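Long-range contacts in putative lipase (Bacteroides thetaiotaomicron VPI-5482, PDB 3BZW), which is probably an esterase or lipase of the SGNH (GDSL-like) hydrolase family, perhaps acting on lysophospholipids: residues 89-98 and 158-169; 35-46 and 234-244. All blocks are in the same frame, centred on the assembly; numbering follows the deposited sequence.

Contact 1: 89-98 and 158-169; sequences VDAILVFMGT and FPDKQIVLLTPL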
loop_
_atom_site.group_PDB
_atom_site.type_symbol
_atom_site.label_atom_id
_atom_site.label_comp_id
_atom_site.label_asym_id
_atom_site.label_seq_id
_atom_site.Cartn_x
_atom_site.Cartn_y
_atom_site.Cartn_z
ATOM N N VAL A 89 8.333 17.414 -46.562
ATOM C CA VAL A 89 8.068 17.326 -45.126
ATOM C C VAL A 89 9.301 17.149 -44.239
ATOM O O VAL A 89 10.215 16.387 -44.564
ATOM C CB VAL A 89 7.035 16.204 -44.827
ATOM C CG1 VAL A 89 7.680 14.835 -44.967
ATOM C CG2 VAL A 89 6.439 16.404 -43.440
ATOM N N ASP A 90 9.315 17.873 -43.120
ATOM C CA ASP A 90 10.418 17.829 -42.159
ATOM C C ASP A 90 10.045 17.107 -40.873
ATOM O O ASP A 90 10.874 16.432 -40.268
ATOM C CB ASP A 90 10.872 19.246 -41.792
ATOM C CG ASP A 90 11.410 20.006 -42.974
ATOM O OD1 ASP A 90 12.272 19.450 -43.688
ATOM O OD2 ASP A 90 10.979 21.160 -43.184
ATOM N N ALA A 91 8.801 17.268 -40.442
ATOM C CA ALA A 91 8.340 16.627 -39.214
ATOM C C ALA A 91 6.872 16.242 -39.335
ATOM O O ALA A 91 6.169 16.706 -40.233
ATOM C CB ALA A 91 8.550 17.561 -38.026
ATOM N N ILE A 92 6.417 15.400 -38.416
ATOM C CA ILE A 92 5.043 14.922 -38.429
ATOM C C ILE A 92 4.429 14.873 -37.039
ATOM O O ILE A 92 5.038 14.363 -36.099
ATOM C CB ILE A 92 4.973 13.498 -39.021
ATOM C CG1 ILE A 92 5.557 13.504 -40.432
ATOM C CG2 ILE A 92 3.528 12.993 -39.032
ATOM C CD1 ILE A 92 5.621 12.142 -41.058
ATOM N N LEU A 93 3.225 15.418 -36.918
ATOM C CA LEU A 93 2.497 15.398 -35.657
ATOM C C LEU A 93 1.272 14.509 -35.838
ATOM O O LEU A 93 0.553 14.621 -36.838
ATOM C CB LEU A 93 2.045 16.803 -35.250
ATOM C CG LEU A 93 3.107 17.857 -34.936
ATOM C CD1 LEU A 93 2.419 19.105 -34.398
ATOM C CD2 LEU A 93 4.099 17.325 -33.913
ATOM N N VAL A 94 1.045 13.619 -34.878
ATOM C CA VAL A 94 -0.097 12.715 -34.923
ATOM C C VAL A 94 -0.960 13.016 -33.700
ATOM O O VAL A 94 -0.559 12.762 -32.568
ATOM C CB VAL A 94 0.358 11.244 -34.890
ATOM C CG1 VAL A 94 -0.839 10.326 -35.093
ATOM C CG2 VAL A 94 1.413 11.002 -35.972
ATOM N N PHE A 95 -2.146 13.560 -33.953
ATOM C CA PHE A 95 -3.097 13.964 -32.916
ATOM C C PHE A 95 -4.356 13.135 -33.185
ATOM O O PHE A 95 -5.267 13.591 -33.868
ATOM C CB PHE A 95 -3.363 15.463 -33.108
ATOM C CG PHE A 95 -4.123 16.117 -31.992
ATOM C CD1 PHE A 95 -4.616 17.411 -32.155
ATOM C CD2 PHE A 95 -4.332 15.470 -30.782
ATOM C CE1 PHE A 95 -5.306 18.047 -31.128
ATOM C CE2 PHE A 95 -5.024 16.102 -29.745
ATOM C CZ PHE A 95 -5.509 17.388 -29.921
HETATM N N MSE A 96 -4.409 11.928 -32.625
HETATM C CA MSE A 96 -5.516 11.016 -32.905
HETATM C C MSE A 96 -5.916 10.120 -31.733
HETATM O O MSE A 96 -5.111 9.849 -30.846
HETATM C CB MSE A 96 -5.089 10.122 -34.076
HETATM C CG MSE A 96 -6.159 9.208 -34.641
HETATM SE SE MSE A 96 -7.244 10.131 -35.921
HETATM C CE MSE A 96 -6.148 9.839 -37.504
ATOM N N GLY A 97 -7.164 9.650 -31.739
ATOM C CA GLY A 97 -7.597 8.748 -30.688
ATOM C C GLY A 97 -8.923 9.016 -30.009
ATOM O O GLY A 97 -9.565 8.086 -29.518
ATOM N N THR A 98 -9.352 10.270 -29.975
ATOM C CA THR A 98 -10.610 10.575 -29.308
ATOM C C THR A 98 -11.793 9.848 -29.960
ATOM O O THR A 98 -12.760 9.493 -29.285
ATOM C CB THR A 98 -10.858 12.104 -29.253
ATOM O OG1 THR A 98 -11.680 12.403 -28.118
ATOM C CG2 THR A 98 -11.548 12.598 -30.518
ATOM N N PHE A 158 8.806 7.383 -42.866
ATOM C CA PHE A 158 9.611 8.541 -42.489
ATOM C C PHE A 158 10.609 8.188 -41.390
ATOM O O PHE A 158 10.616 8.809 -40.328
ATOM C CB PHE A 158 8.678 9.650 -41.997
ATOM C CG PHE A 158 7.590 10.004 -42.972
ATOM C CD1 PHE A 158 7.857 10.822 -44.065
ATOM C CD2 PHE A 158 6.296 9.519 -42.798
ATOM C CE1 PHE A 158 6.848 11.154 -44.971
ATOM C CE2 PHE A 158 5.281 9.845 -43.698
ATOM C CZ PHE A 158 5.556 10.663 -44.783
ATOM N N PRO A 159 11.489 7.206 -41.643
ATOM C CA PRO A 159 12.480 6.784 -40.649
ATOM C C PRO A 159 13.486 7.826 -40.169
ATOM O O PRO A 159 14.019 7.705 -39.064
ATOM C CB PRO A 159 13.160 5.590 -41.327
ATOM C CG PRO A 159 13.099 5.956 -42.773
ATOM C CD PRO A 159 11.679 6.478 -42.912
ATOM N N ASP A 160 13.738 8.850 -40.979
ATOM C CA ASP A 160 14.720 9.876 -40.618
ATOM C C ASP A 160 14.103 11.206 -40.207
ATOM O O ASP A 160 14.797 12.222 -40.121
ATOM C CB ASP A 160 15.676 10.102 -41.794
ATOM C CG ASP A 160 14.971 10.668 -43.024
ATOM O OD1 ASP A 160 13.726 10.566 -43.108
ATOM O OD2 ASP A 160 15.666 11.199 -43.914
ATOM N N LYS A 161 12.803 11.199 -39.938
ATOM C CA LYS A 161 12.105 12.420 -39.561
ATOM C C LYS A 161 11.708 12.468 -38.093
ATOM O O LYS A 161 11.679 11.448 -37.400
ATOM C CB LYS A 161 10.835 12.579 -40.403
ATOM C CG LYS A 161 11.041 12.503 -41.909
ATOM C CD LYS A 161 11.906 13.641 -42.435
ATOM C CE LYS A 161 11.978 13.586 -43.959
ATOM N NZ LYS A 161 12.772 14.695 -44.542
ATOM N N GLN A 162 11.404 13.676 -37.634
ATOM C CA GLN A 162 10.953 13.899 -36.269
ATOM C C GLN A 162 9.446 13.634 -36.287
ATOM O O GLN A 162 8.693 14.370 -36.927
ATOM C CB GLN A 162 11.217 15.350 -35.863
ATOM C CG GLN A 162 10.762 15.708 -34.453
ATOM C CD GLN A 162 11.428 14.847 -33.400
ATOM O OE1 GLN A 162 10.984 13.731 -33.119
ATOM N NE2 GLN A 162 12.507 15.353 -32.822
ATOM N N ILE A 163 9.009 12.572 -35.613
ATOM C CA ILE A 163 7.588 12.229 -35.560
ATOM C C ILE A 163 7.139 12.270 -34.101
ATOM O O ILE A 163 7.709 11.586 -33.248
ATOM C CB ILE A 163 7.327 10.819 -36.132
ATOM C CG1 ILE A 163 7.967 10.688 -37.518
ATOM C CG2 ILE A 163 5.828 10.571 -36.230
ATOM C CD1 ILE A 163 7.891 9.281 -38.098
ATOM N N VAL A 164 6.110 13.063 -33.818
ATOM C CA VAL A 164 5.638 13.218 -32.445
ATOM C C VAL A 164 4.154 12.898 -32.285
ATOM O O VAL A 164 3.340 13.254 -33.138
ATOM C CB VAL A 164 5.883 14.664 -31.968
ATOM C CG1 VAL A 164 5.675 14.766 -30.460
ATOM C CG2 VAL A 164 7.285 15.108 -32.364
ATOM N N LEU A 165 3.811 12.228 -31.186
ATOM C CA LEU A 165 2.422 11.878 -30.908
ATOM C C LEU A 165 1.839 12.834 -29.873
ATOM O O LEU A 165 2.521 13.221 -28.927
ATOM C CB LEU A 165 2.319 10.456 -30.354
ATOM C CG LEU A 165 2.958 9.321 -31.151
ATOM C CD1 LEU A 165 2.627 7.995 -30.480
ATOM C CD2 LEU A 165 2.443 9.348 -32.581
ATOM N N LEU A 166 0.577 13.206 -30.058
ATOM C CA LEU A 166 -0.103 14.089 -29.118
ATOM C C LEU A 166 -1.279 13.313 -28.531
ATOM O O LEU A 166 -2.025 12.661 -29.263
ATOM C CB LEU A 166 -0.632 15.340 -29.828
ATOM C CG LEU A 166 0.341 16.203 -30.636
ATOM C CD1 LEU A 166 -0.408 17.416 -31.185
ATOM C CD2 LEU A 166 1.499 16.643 -29.767
ATOM N N THR A 167 -1.442 13.379 -27.215
ATOM C CA THR A 167 -2.547 12.687 -26.572
ATOM C C THR A 167 -3.845 13.465 -26.783
ATOM O O THR A 167 -3.840 14.692 -26.896
ATOM C CB THR A 167 -2.315 12.511 -25.050
ATOM O OG1 THR A 167 -1.962 13.768 -24.461
ATOM C CG2 THR A 167 -1.204 11.495 -24.794
ATOM N N PRO A 168 -4.978 12.752 -26.845
ATOM C CA PRO A 168 -6.302 13.351 -27.042
ATOM C C PRO A 168 -6.653 14.333 -25.922
ATOM O O PRO A 168 -6.211 14.171 -24.781
ATOM C CB PRO A 168 -7.231 12.139 -27.052
ATOM C CG PRO A 168 -6.348 11.029 -27.571
ATOM C CD PRO A 168 -5.059 11.282 -26.827
ATOM N N LEU A 169 -7.447 15.346 -26.254
ATOM C CA LEU A 169 -7.859 16.359 -25.281
ATOM C C LEU A 169 -9.026 15.876 -24.429
ATOM O O LEU A 169 -9.756 14.974 -24.833
ATOM C CB LEU A 169 -8.300 17.637 -26.002
ATOM C CG LEU A 169 -7.321 18.276 -26.986
ATOM C CD1 LEU A 169 -7.987 19.465 -27.669
ATOM C CD2 LEU A 169 -6.066 18.706 -26.245
HETATM O O HOH W 1 12.966 15.779 -39.054
HETATM O O HOH W 2 13.641 17.239 -43.310
HETATM O O HOH W 3 -2.136 10.745 -31.316
HETATM O O HOH W 4 -10.786 14.862 -27.372
#

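Contact 2: 35-46 and 234-244; sequences SITDPNCYGDNI and YDAGYDRLHPD. With ACT (acetate ion), chain G.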
loop_
_atom_site.group_PDB
_atom_site.type_symbol
_atom_site.label_atom_id
_atom_site.label_comp_id
_atom_site.label_asym_id
_atom_site.label_seq_id
_atom_site.Cartn_x
_atom_site.Cartn_y
_atom_site.Cartn_z
ATOM N N SER A 35 -11.169 15.583 -36.708
ATOM C CA SER A 35 -11.836 16.870 -36.906
ATOM C C SER A 35 -11.163 18.053 -36.220
ATOM O O SER A 35 -11.243 19.185 -36.703
ATOM C CB SER A 35 -13.296 16.782 -36.455
ATOM O OG SER A 35 -13.959 18.018 -36.635
ATOM N N ILE A 36 -10.502 17.805 -35.097
ATOM C CA ILE A 36 -9.843 18.889 -34.380
ATOM C C ILE A 36 -8.665 19.428 -35.195
ATOM O O ILE A 36 -8.168 20.527 -34.944
ATOM C CB ILE A 36 -9.410 18.417 -32.967
ATOM C CG1 ILE A 36 -10.670 18.085 -32.153
ATOM C CG2 ILE A 36 -8.596 19.499 -32.264
ATOM C CD1 ILE A 36 -10.420 17.719 -30.701
ATOM N N THR A 37 -8.252 18.659 -36.197
ATOM C CA THR A 37 -7.157 19.045 -37.083
ATOM C C THR A 37 -7.697 19.410 -38.479
ATOM O O THR A 37 -7.108 20.227 -39.192
ATOM C CB THR A 37 -6.128 17.890 -37.202
ATOM O OG1 THR A 37 -5.402 17.773 -35.967
ATOM C CG2 THR A 37 -5.153 18.143 -38.341
ATOM N N ASP A 38 -8.825 18.805 -38.843
ATOM C CA ASP A 38 -9.486 19.023 -40.137
ATOM C C ASP A 38 -9.776 20.507 -40.398
ATOM O O ASP A 38 -10.415 21.179 -39.585
ATOM C CB ASP A 38 -10.805 18.241 -40.160
ATOM C CG ASP A 38 -11.447 18.172 -41.540
ATOM O OD1 ASP A 38 -11.162 19.031 -42.407
ATOM O OD2 ASP A 38 -12.264 17.250 -41.745
ATOM N N PRO A 39 -9.310 21.038 -41.540
ATOM C CA PRO A 39 -9.553 22.450 -41.861
ATOM C C PRO A 39 -11.047 22.748 -41.986
ATOM O O PRO A 39 -11.484 23.880 -41.784
ATOM C CB PRO A 39 -8.832 22.629 -43.200
ATOM C CG PRO A 39 -7.735 21.608 -43.138
ATOM C CD PRO A 39 -8.435 20.415 -42.549
ATOM N N ASN A 40 -11.822 21.718 -42.315
ATOM C CA ASN A 40 -13.265 21.848 -42.508
ATOM C C ASN A 40 -14.124 21.877 -41.246
ATOM O O ASN A 40 -15.335 22.083 -41.333
ATOM C CB ASN A 40 -13.768 20.714 -43.403
ATOM C CG ASN A 40 -13.246 20.811 -44.817
ATOM O OD1 ASN A 40 -13.276 19.834 -45.567
ATOM N ND2 ASN A 40 -12.769 21.990 -45.195
ATOM N N CYS A 41 -13.517 21.666 -40.081
ATOM C CA CYS A 41 -14.282 21.660 -38.835
ATOM C C CYS A 41 -14.958 23.013 -38.626
ATOM O O CYS A 41 -14.302 23.990 -38.269
ATOM C CB CYS A 41 -13.372 21.342 -37.648
ATOM S SG CYS A 41 -14.275 21.042 -36.108
ATOM N N TYR A 42 -16.272 23.057 -38.844
ATOM C CA TYR A 42 -17.059 24.286 -38.720
ATOM C C TYR A 42 -16.561 25.344 -39.709
ATOM O O TYR A 42 -16.714 26.548 -39.494
ATOM C CB TYR A 42 -17.012 24.813 -37.283
ATOM C CG TYR A 42 -17.861 23.999 -36.326
ATOM C CD1 TYR A 42 -19.255 24.012 -36.411
ATOM C CD2 TYR A 42 -17.269 23.189 -35.360
ATOM C CE1 TYR A 42 -20.041 23.231 -35.554
ATOM C CE2 TYR A 42 -18.042 22.405 -34.500
ATOM C CZ TYR A 42 -19.424 22.429 -34.600
ATOM O OH TYR A 42 -20.181 21.647 -33.754
ATOM N N GLY A 43 -15.972 24.868 -40.803
ATOM C CA GLY A 43 -15.461 25.753 -41.834
ATOM C C GLY A 43 -14.527 26.834 -41.330
ATOM O O GLY A 43 -13.587 26.563 -40.581
ATOM N N ASP A 44 -14.792 28.067 -41.742
ATOM C CA ASP A 44 -13.971 29.199 -41.339
ATOM C C ASP A 44 -14.338 29.759 -39.972
ATOM O O ASP A 44 -13.808 30.789 -39.562
ATOM C CB ASP A 44 -14.058 30.315 -42.381
ATOM C CG ASP A 44 -13.577 29.874 -43.749
ATOM O OD1 ASP A 44 -12.540 29.180 -43.820
ATOM O OD2 ASP A 44 -14.232 30.229 -44.752
ATOM N N ASN A 45 -15.248 29.092 -39.268
ATOM C CA ASN A 45 -15.637 29.558 -37.942
ATOM C C ASN A 45 -14.547 29.251 -36.921
ATOM O O ASN A 45 -14.531 29.816 -35.825
ATOM C CB ASN A 45 -16.948 28.907 -37.504
ATOM C CG ASN A 45 -18.130 29.406 -38.299
ATOM O OD1 ASN A 45 -18.652 28.707 -39.171
ATOM N ND2 ASN A 45 -18.550 30.631 -38.015
ATOM N N ILE A 46 -13.640 28.355 -37.291
ATOM C CA ILE A 46 -12.541 27.967 -36.416
ATOM C C ILE A 46 -11.187 28.061 -37.112
ATOM O O ILE A 46 -11.000 27.520 -38.201
ATOM C CB ILE A 46 -12.704 26.508 -35.913
ATOM C CG1 ILE A 46 -13.975 26.378 -35.071
ATOM C CG2 ILE A 46 -11.477 26.095 -35.098
ATOM C CD1 ILE A 46 -14.253 24.963 -34.604
ATOM N N TYR A 234 -16.386 25.019 -28.932
ATOM C CA TYR A 234 -17.356 25.604 -29.857
ATOM C C TYR A 234 -18.795 25.927 -29.466
ATOM O O TYR A 234 -19.267 27.036 -29.718
ATOM C CB TYR A 234 -17.402 24.784 -31.149
ATOM C CG TYR A 234 -17.883 25.602 -32.325
ATOM C CD1 TYR A 234 -17.050 26.552 -32.920
ATOM C CD2 TYR A 234 -19.187 25.474 -32.806
ATOM C CE1 TYR A 234 -17.503 27.358 -33.962
ATOM C CE2 TYR A 234 -19.651 26.278 -33.853
ATOM C CZ TYR A 234 -18.802 27.217 -34.422
ATOM O OH TYR A 234 -19.254 28.017 -35.448
ATOM N N ASP A 235 -19.505 24.977 -28.871
ATOM C CA ASP A 235 -20.908 25.217 -28.548
ATOM C C ASP A 235 -21.284 24.725 -27.156
ATOM O O ASP A 235 -21.408 23.526 -26.920
ATOM C CB ASP A 235 -21.776 24.530 -29.611
ATOM C CG ASP A 235 -23.224 25.000 -29.594
ATOM O OD1 ASP A 235 -23.855 24.973 -28.520
ATOM O OD2 ASP A 235 -23.733 25.382 -30.668
ATOM N N ALA A 236 -21.467 25.668 -26.237
ATOM C CA ALA A 236 -21.817 25.346 -24.859
ATOM C C ALA A 236 -22.994 24.378 -24.738
ATOM O O ALA A 236 -23.032 23.545 -23.830
ATOM C CB ALA A 236 -22.121 26.627 -24.091
ATOM N N GLY A 237 -23.950 24.467 -25.652
ATOM C CA GLY A 237 -25.099 23.585 -25.556
ATOM C C GLY A 237 -25.061 22.284 -26.333
ATOM O O GLY A 237 -25.687 21.302 -25.923
ATOM N N TYR A 238 -24.315 22.252 -27.435
ATOM C CA TYR A 238 -24.280 21.060 -28.274
ATOM C C TYR A 238 -22.910 20.483 -28.629
ATOM O O TYR A 238 -22.829 19.366 -29.144
ATOM C CB TYR A 238 -25.033 21.352 -29.577
ATOM C CG TYR A 238 -26.444 21.858 -29.361
ATOM C CD1 TYR A 238 -27.524 20.976 -29.281
ATOM C CD2 TYR A 238 -26.695 23.220 -29.203
ATOM C CE1 TYR A 238 -28.829 21.449 -29.049
ATOM C CE2 TYR A 238 -27.983 23.698 -28.970
ATOM C CZ TYR A 238 -29.044 22.811 -28.896
ATOM O OH TYR A 238 -30.314 23.300 -28.670
ATOM N N ASP A 239 -21.842 21.230 -28.380
ATOM C CA ASP A 239 -20.518 20.737 -28.738
ATOM C C ASP A 239 -19.424 21.135 -27.758
ATOM O O ASP A 239 -18.821 22.203 -27.883
ATOM C CB ASP A 239 -20.142 21.223 -30.142
ATOM C CG ASP A 239 -18.922 20.507 -30.698
ATOM O OD1 ASP A 239 -18.221 19.829 -29.915
ATOM O OD2 ASP A 239 -18.660 20.627 -31.914
ATOM N N ARG A 240 -19.172 20.260 -26.790
ATOM C CA ARG A 240 -18.138 20.484 -25.791
ATOM C C ARG A 240 -16.989 19.525 -26.089
ATOM O O ARG A 240 -16.234 19.138 -25.194
ATOM C CB ARG A 240 -18.697 20.235 -24.385
ATOM C CG ARG A 240 -19.904 21.098 -24.057
ATOM C CD ARG A 240 -20.355 20.924 -22.616
ATOM N NE ARG A 240 -21.639 21.583 -22.386
ATOM C CZ ARG A 240 -22.270 21.605 -21.219
ATOM N NH1 ARG A 240 -21.734 21.005 -20.162
ATOM N NH2 ARG A 240 -23.442 22.221 -21.111
ATOM N N LEU A 241 -16.880 19.149 -27.363
ATOM C CA LEU A 241 -15.838 18.238 -27.841
ATOM C C LEU A 241 -14.806 18.983 -28.686
ATOM O O LEU A 241 -13.603 18.883 -28.449
ATOM C CB LEU A 241 -16.461 17.109 -28.678
ATOM C CG LEU A 241 -15.534 16.248 -29.552
ATOM C CD1 LEU A 241 -14.566 15.458 -28.670
ATOM C CD2 LEU A 241 -16.369 15.299 -30.407
ATOM N N HIS A 242 -15.280 19.738 -29.672
ATOM C CA HIS A 242 -14.374 20.479 -30.542
ATOM C C HIS A 242 -14.020 21.866 -30.017
ATOM O O HIS A 242 -14.897 22.671 -29.697
ATOM C CB HIS A 242 -14.972 20.614 -31.945
ATOM C CG HIS A 242 -15.373 19.309 -32.560
ATOM N ND1 HIS A 242 -16.688 18.967 -32.788
ATOM C CD2 HIS A 242 -14.629 18.273 -33.015
ATOM C CE1 HIS A 242 -16.738 17.778 -33.363
ATOM N NE2 HIS A 242 -15.502 17.335 -33.512
ATOM N N PRO A 243 -12.717 22.160 -29.914
ATOM C CA PRO A 243 -12.272 23.466 -29.430
ATOM C C PRO A 243 -12.672 24.567 -30.417
ATOM O O PRO A 243 -12.786 24.316 -31.626
ATOM C CB PRO A 243 -10.754 23.307 -29.365
ATOM C CG PRO A 243 -10.573 21.844 -29.096
ATOM C CD PRO A 243 -11.582 21.227 -30.026
ATOM N N ASP A 244 -12.908 25.773 -29.911
ATOM C CA ASP A 244 -13.222 26.880 -30.803
ATOM C C ASP A 244 -11.878 27.528 -31.105
ATOM O O ASP A 244 -10.837 27.010 -30.691
ATOM C CB ASP A 244 -14.183 27.890 -30.158
ATOM C CG ASP A 244 -13.717 28.384 -28.802
ATOM O OD1 ASP A 244 -12.521 28.243 -28.462
ATOM O OD2 ASP A 244 -14.568 28.942 -28.067
HETATM C C ACT G . -13.772 14.314 -34.390
HETATM O O ACT G . -14.938 14.666 -34.384
HETATM O OXT ACT G . -13.296 13.812 -35.394
HETATM C CH3 ACT G . -12.915 14.513 -33.165
#

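Contact 1: 89-98 and 158-169
F95 turns its CG away from the backbone N (chi1 -170°), which lays the ring along the C-terminal end of 158-169, while I92 carries CG1 beside its own N (chi1 -58°) and its extended chain sets CD1 against F158. The F95 ring meets L166 CB from CD2 at 3.8 Å, and its CZ abuts L169 CG at 3.6 Å, the leucine lying at the ring edge and in its plane; M251 of helix 245-258 packs on both F95 and L169. A serine in place of F95 would probably leave L166 and L169 without the ring that fills the space between them, opening a gap beside M251. At the other end I92 CD1 sits over one face of the F158 ring, 3.5 Å from the centroid, in a CH-pi contact displaced toward the rim; V89 CG1 adds to the same cluster.

Strands 91-95 and 162-166 run parallel, their axes 4.7 Å apart at the closest, as neighbours in the parallel sheet at the core of the alpha/beta SGNH hydrolase fold. Four backbone bonds join them: I92 N to Q162 O, V164 N to I92 O (2.8 Å), V94 N to V164 O, and L166 N to V94 O. L93 and V164 lie side by side, pointing the same way; on this face L93 and L166 touch L255 of helix 245-258. On the other face V94 CB meets L165 CD2 at 3.6 Å, and I92 and F158 reach L81 of helix 74-85.

Before the strands, K161 NZ donates to V89 O at 3.1 Å, nearly in line with the carbonyl. One water links that NZ to D90 OD1, whereas D90 OD2 accepts from K28 N. Beyond the strands, P168 CG lies 3.7 Å from M96 O, and a further water joins T98 OG1, also held by R171, to L169 O.

Contact 2: 35-46 and 234-244
Across this pairing of two irregular loops the backbones come nearest at I46 and D244, CA to CA 5.8 Å, and at I36 and H242, so side chains carry most of the contact. The Y42 and Y234 rings stack face to face, centroids 3.8 Å apart and planes 16° from parallel. I46 CD1 packs against Y234 CD1 at 3.6 Å, and I36 CD1 against P243 CD.

With CG anti to its N (chi1 -168°), D239 brings its carboxylate between Y42 and H242. Y42 OH donates to D239 OD2 at 2.6 Å on its anti lone pair, while H242 ND1 donates to the syn lone pair of the same D239 OD2 at 2.7 Å, within the imidazole plane. D239 OD1 accepts from the backbone N of L241 and H242, so four bonds fix the carboxylate. C41 SG lies over one face of the imidazole, L241 CD2 over the other.

H242 NE2 donates to acetate O at 2.9 Å and S35 N to acetate OXT at 3.1 Å; G68 N and N99 ND2 also bind this ion. S35 OG stands 3.5 Å from H242 NE2. Serine, histidine and aspartate so placed are consistent with the catalytic triad of SGNH hydrolases, and an anion gripped by two backbone N-H groups and an asparagine amide suggests their oxyanion hole.

In the fold
From the N terminus, strand 28-33 leads into the 35-46 loop, the first half of contact 2. The chain then passes through helix 49-57, strand 60-63 and helix 74-85 to reach 89-98. Contact 1 closes a loop of 59 residues, holding the 111-136 hairpin and helix 143-157, when 158-169 returns beside 89-98. Contact 2 closes much later, at 234-244 before helix 245-258, so contact 1 is nested within its loop. Their centres lie about 21 Å apart, yet they touch: F95 CE1 packs on I36 CG2 at 3.8 Å, and L169 CD1 on P243 CG. The central sheet is thereby joined to the loops around the acetate.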